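PDB 3A79: toll-like receptor 6, Variable lymphocyte receptor B from Mus musculus, which probably recognises microbial lipopeptides as an innate immune receptor, here as a TLR6 ectodomain fused to a hagfish variable lymphocyte receptor fragment. Local coordinates for residues N227-D232 with H258-W263. Residues are numbered along the deposited sequence; the frame is centred on the assembly and turned at random.
With NAG (2-acetamido-2-deoxy-beta-D-glucopyranose), chain F.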
ATOM      1  N   ASN B 227     -29.247  11.086   9.216  1.00 71.21           N
ATOM      2  CA  ASN B 227     -30.096  10.078   8.580  1.00 59.75           C
ATOM      3  C   ASN B 227     -30.809  10.627   7.342  1.00 70.75           C
ATOM      4  O   ASN B 227     -32.024  10.833   7.338  1.00 75.18           O
ATOM      5  CB  ASN B 227     -31.114   9.493   9.566  1.00 57.41           C
ATOM      6  CG  ASN B 227     -30.464   8.852  10.798  1.00 62.39           C
ATOM      7  OD1 ASN B 227     -29.246   8.652  10.863  1.00 54.85           O
ATOM      8  ND2 ASN B 227     -31.293   8.525  11.785  1.00 59.43           N
ATOM      9  N   ILE B 228     -30.041  10.853   6.285  1.00 65.97           N
ATOM     10  CA  ILE B 228     -30.579  11.394   5.049  1.00 54.92           C
ATOM     11  C   ILE B 228     -30.427  10.383   3.924  1.00 59.09           C
ATOM     12  O   ILE B 228     -29.315  10.131   3.461  1.00 60.36           O
ATOM     13  CB  ILE B 228     -29.825  12.662   4.654  1.00 44.63           C
ATOM     14  CG1 ILE B 228     -29.702  13.587   5.860  1.00 43.58           C
ATOM     15  CG2 ILE B 228     -30.516  13.359   3.470  1.00 44.71           C
ATOM     16  CD1 ILE B 228     -28.723  14.703   5.653  1.00 52.03           C
ATOM     17  N   LYS B 229     -31.542   9.812   3.484  1.00 53.90           N
ATOM     18  CA  LYS B 229     -31.529   8.837   2.395  1.00 47.53           C
ATOM     19  C   LYS B 229     -32.247   9.396   1.175  1.00 59.18           C
ATOM     20  O   LYS B 229     -33.452   9.637   1.219  1.00 60.70           O
ATOM     21  CB  LYS B 229     -32.209   7.548   2.840  1.00 40.19           C
ATOM     22  CG  LYS B 229     -32.285   6.457   1.786  1.00 53.88           C
ATOM     23  CD  LYS B 229     -33.044   5.259   2.350  1.00 69.20           C
ATOM     24  CE  LYS B 229     -32.906   4.002   1.504  1.00 75.26           C
ATOM     25  NZ  LYS B 229     -33.150   2.785   2.340  1.00 77.43           N
ATOM     26  N   LEU B 230     -31.511   9.591   0.084  1.00 58.56           N
ATOM     27  CA  LEU B 230     -32.071  10.219  -1.107  1.00 55.02           C
ATOM     28  C   LEU B 230     -31.829   9.418  -2.370  1.00 56.31           C
ATOM     29  O   LEU B 230     -30.748   8.874  -2.572  1.00 69.12           O
ATOM     30  CB  LEU B 230     -31.463  11.605  -1.307  1.00 51.46           C
ATOM     31  CG  LEU B 230     -31.346  12.465  -0.058  1.00 60.54           C
ATOM     32  CD1 LEU B 230     -30.285  13.533  -0.244  1.00 54.30           C
ATOM     33  CD2 LEU B 230     -32.700  13.072   0.260  1.00 72.76           C
ATOM     34  N   ASN B 231     -32.846   9.344  -3.215  1.00 50.94           N
ATOM     35  CA  ASN B 231     -32.624   9.051  -4.622  1.00 64.99           C
ATOM     36  C   ASN B 231     -32.882  10.320  -5.428  1.00 61.58           C
ATOM     37  O   ASN B 231     -32.799  11.422  -4.887  1.00 64.54           O
ATOM     38  CB  ASN B 231     -33.473   7.872  -5.110  1.00 80.52           C
ATOM     39  CG  ASN B 231     -34.826   7.814  -4.451  1.00 76.16           C
ATOM     40  OD1 ASN B 231     -35.602   8.759  -4.538  1.00 78.43           O
ATOM     41  ND2 ASN B 231     -35.125   6.695  -3.802  1.00 62.38           N
ATOM     42  N   ASP B 232     -33.177  10.187  -6.712  1.00 54.29           N
ATOM     43  CA  ASP B 232     -33.424  11.382  -7.514  1.00 67.94           C
ATOM     44  C   ASP B 232     -34.851  11.888  -7.309  1.00 82.65           C
ATOM     45  O   ASP B 232     -35.116  13.088  -7.430  1.00 84.07           O
ATOM     46  CB  ASP B 232     -33.154  11.105  -8.987  1.00 74.93           C
ATOM     47  CG  ASP B 232     -31.828  10.405  -9.207  1.00 83.21           C
ATOM     48  OD1 ASP B 232     -30.819  10.857  -8.625  1.00 76.85           O
ATOM     49  OD2 ASP B 232     -31.797   9.406  -9.956  1.00 87.73           O
ATOM     50  N   HIS B 258     -24.557  10.575   7.819  1.00 58.02           N
ATOM     51  CA  HIS B 258     -25.236   9.385   7.316  1.00 60.24           C
ATOM     52  C   HIS B 258     -26.102   9.584   6.058  1.00 64.09           C
ATOM     53  O   HIS B 258     -27.190   9.023   5.959  1.00 72.48           O
ATOM     54  CB  HIS B 258     -26.052   8.782   8.446  1.00 53.00           C
ATOM     55  CG  HIS B 258     -25.324   8.780   9.751  1.00 65.70           C
ATOM     56  ND1 HIS B 258     -25.754   9.496  10.848  1.00 70.68           N
ATOM     57  CD2 HIS B 258     -24.169   8.180  10.123  1.00 60.85           C
ATOM     58  CE1 HIS B 258     -24.905   9.323  11.845  1.00 53.45           C
ATOM     59  NE2 HIS B 258     -23.936   8.529  11.431  1.00 55.22           N
ATOM     60  N   ILE B 259     -25.602  10.357   5.094  1.00 60.05           N
ATOM     61  CA  ILE B 259     -26.306  10.593   3.833  1.00 63.21           C
ATOM     62  C   ILE B 259     -26.019   9.489   2.836  1.00 67.08           C
ATOM     63  O   ILE B 259     -24.884   9.316   2.411  1.00 80.61           O
ATOM     64  CB  ILE B 259     -25.834  11.888   3.151  1.00 58.70           C
ATOM     65  CG1 ILE B 259     -25.350  12.891   4.185  1.00 79.18           C
ATOM     66  CG2 ILE B 259     -26.911  12.479   2.279  1.00 33.58           C
ATOM     67  CD1 ILE B 259     -23.938  12.637   4.624  1.00 85.89           C
ATOM     68  N   GLU B 260     -27.044   8.744   2.457  1.00 55.12           N
ATOM     69  CA  GLU B 260     -26.925   7.835   1.335  1.00 53.82           C
ATOM     70  C   GLU B 260     -27.645   8.486   0.193  1.00 63.59           C
ATOM     71  O   GLU B 260     -28.829   8.790   0.304  1.00 73.40           O
ATOM     72  CB  GLU B 260     -27.601   6.508   1.629  1.00 63.53           C
ATOM     73  CG  GLU B 260     -28.044   5.806   0.366  1.00 70.18           C
ATOM     74  CD  GLU B 260     -29.099   4.758   0.622  1.00 82.86           C
ATOM     75  OE1 GLU B 260     -30.021   4.627  -0.223  1.00 97.01           O
ATOM     76  OE2 GLU B 260     -29.005   4.078   1.670  1.00 75.42           O
ATOM     77  N   THR B 261     -26.948   8.707  -0.910  1.00 65.99           N
ATOM     78  CA  THR B 261     -27.514   9.529  -1.969  1.00 66.92           C
ATOM     79  C   THR B 261     -26.987   9.136  -3.337  1.00 59.78           C
ATOM     80  O   THR B 261     -25.911   8.571  -3.451  1.00 78.08           O
ATOM     81  CB  THR B 261     -27.233  11.038  -1.710  1.00 51.80           C
ATOM     82  OG1 THR B 261     -27.064  11.713  -2.950  1.00 52.30           O
ATOM     83  CG2 THR B 261     -25.953  11.222  -0.933  1.00 57.40           C
ATOM     84  N   THR B 262     -27.762   9.419  -4.371  1.00 51.49           N
ATOM     85  CA  THR B 262     -27.268   9.360  -5.740  1.00 60.07           C
ATOM     86  C   THR B 262     -26.053  10.264  -5.932  1.00 62.91           C
ATOM     87  O   THR B 262     -25.814  11.170  -5.139  1.00 64.10           O
ATOM     88  CB  THR B 262     -28.354   9.828  -6.722  1.00 62.90           C
ATOM     89  OG1 THR B 262     -29.346   8.810  -6.827  1.00 72.87           O
ATOM     90  CG2 THR B 262     -27.777  10.067  -8.098  1.00 72.11           C
ATOM     91  N   TRP B 263     -25.283  10.027  -6.985  1.00 72.23           N
ATOM     92  CA  TRP B 263     -24.262  10.990  -7.356  1.00 75.20           C
ATOM     93  C   TRP B 263     -24.926  12.244  -7.931  1.00 71.79           C
ATOM     94  O   TRP B 263     -24.584  13.360  -7.532  1.00 59.13           O
ATOM     95  CB  TRP B 263     -23.214  10.407  -8.318  1.00 71.29           C
ATOM     96  CG  TRP B 263     -22.113  11.395  -8.603  1.00 65.32           C
ATOM     97  CD1 TRP B 263     -21.746  11.903  -9.824  1.00 61.46           C
ATOM     98  CD2 TRP B 263     -21.279  12.042  -7.633  1.00 56.55           C
ATOM     99  NE1 TRP B 263     -20.729  12.811  -9.670  1.00 57.70           N
ATOM    100  CE2 TRP B 263     -20.417  12.910  -8.337  1.00 55.35           C
ATOM    101  CE3 TRP B 263     -21.177  11.973  -6.235  1.00 44.96           C
ATOM    102  CZ2 TRP B 263     -19.456  13.694  -7.693  1.00 49.94           C
ATOM    103  CZ3 TRP B 263     -20.223  12.757  -5.596  1.00 41.40           C
ATOM    104  CH2 TRP B 263     -19.372  13.601  -6.326  1.00 41.56           C
TER
HETATM  105  C1  NAG F   1     -23.623   5.296   7.940  1.00 61.96           C
HETATM  106  C2  NAG F   1     -23.750   4.740   9.365  1.00 67.84           C
HETATM  107  C3  NAG F   1     -24.762   3.613   9.526  1.00 62.27           C
HETATM  108  C4  NAG F   1     -25.987   3.732   8.616  1.00 69.00           C
HETATM  109  C5  NAG F   1     -25.712   4.347   7.246  1.00 60.86           C
HETATM  110  C6  NAG F   1     -27.040   4.709   6.583  1.00 58.81           C
HETATM  111  C7  NAG F   1     -21.818   4.814  10.890  1.00 80.15           C
HETATM  112  C8  NAG F   1     -20.324   4.875  10.779  1.00 68.12           C
HETATM  113  N2  NAG F   1     -22.468   4.253   9.855  1.00 79.92           N
HETATM  114  O3  NAG F   1     -25.192   3.641  10.870  1.00 64.46           O
HETATM  115  O4  NAG F   1     -26.567   2.447   8.459  1.00 73.35           O
HETATM  116  O5  NAG F   1     -24.889   5.494   7.333  1.00 61.10           O
HETATM  117  O6  NAG F   1     -26.834   5.255   5.298  1.00 69.13           O
HETATM  118  O7  NAG F   1     -22.358   5.269  11.903  1.00 78.46           O
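E260 sits between I228 and L230 in a parallel backbone ladder: its N donates to I228 O (2.8 Å), and its O accepts L230 N (2.8 Å, 173° at the hydrogen). At the start of the ladder, I228 N to H258 O is weak at 3.4 Å. The axes of the short strands 227-229 and 259-261 run 4.7 Å apart at closest approach, with N-to-C directions 2° apart, as expected for neighbouring parallel strands.

Beyond the strands, T262 OG1 donates to D232 OD1 (3.1 Å) from above the carboxylate plane.

On one face K229 and E260 run side by side, both with CG anti to the backbone N. E260 OE1 touches K229 CE and CG, while K229 NZ stays 4.4 Å from E260 OE2, beyond a salt bridge. H258 CD2 lies 3.5 Å from NAG C2, part of a glycan attached to the protein itself.

The other face is apolar: I259 CG2 packs on I228 CB (3.8 Å), and I228 and L230 both touch L238 of helix 235-246. That helix connects strands 222-229 and 252-261; this stacking of successive parallel strands, with apolar side chains turned inward, is characteristic of the leucine-rich-repeat solenoid, here within the TLR6 part.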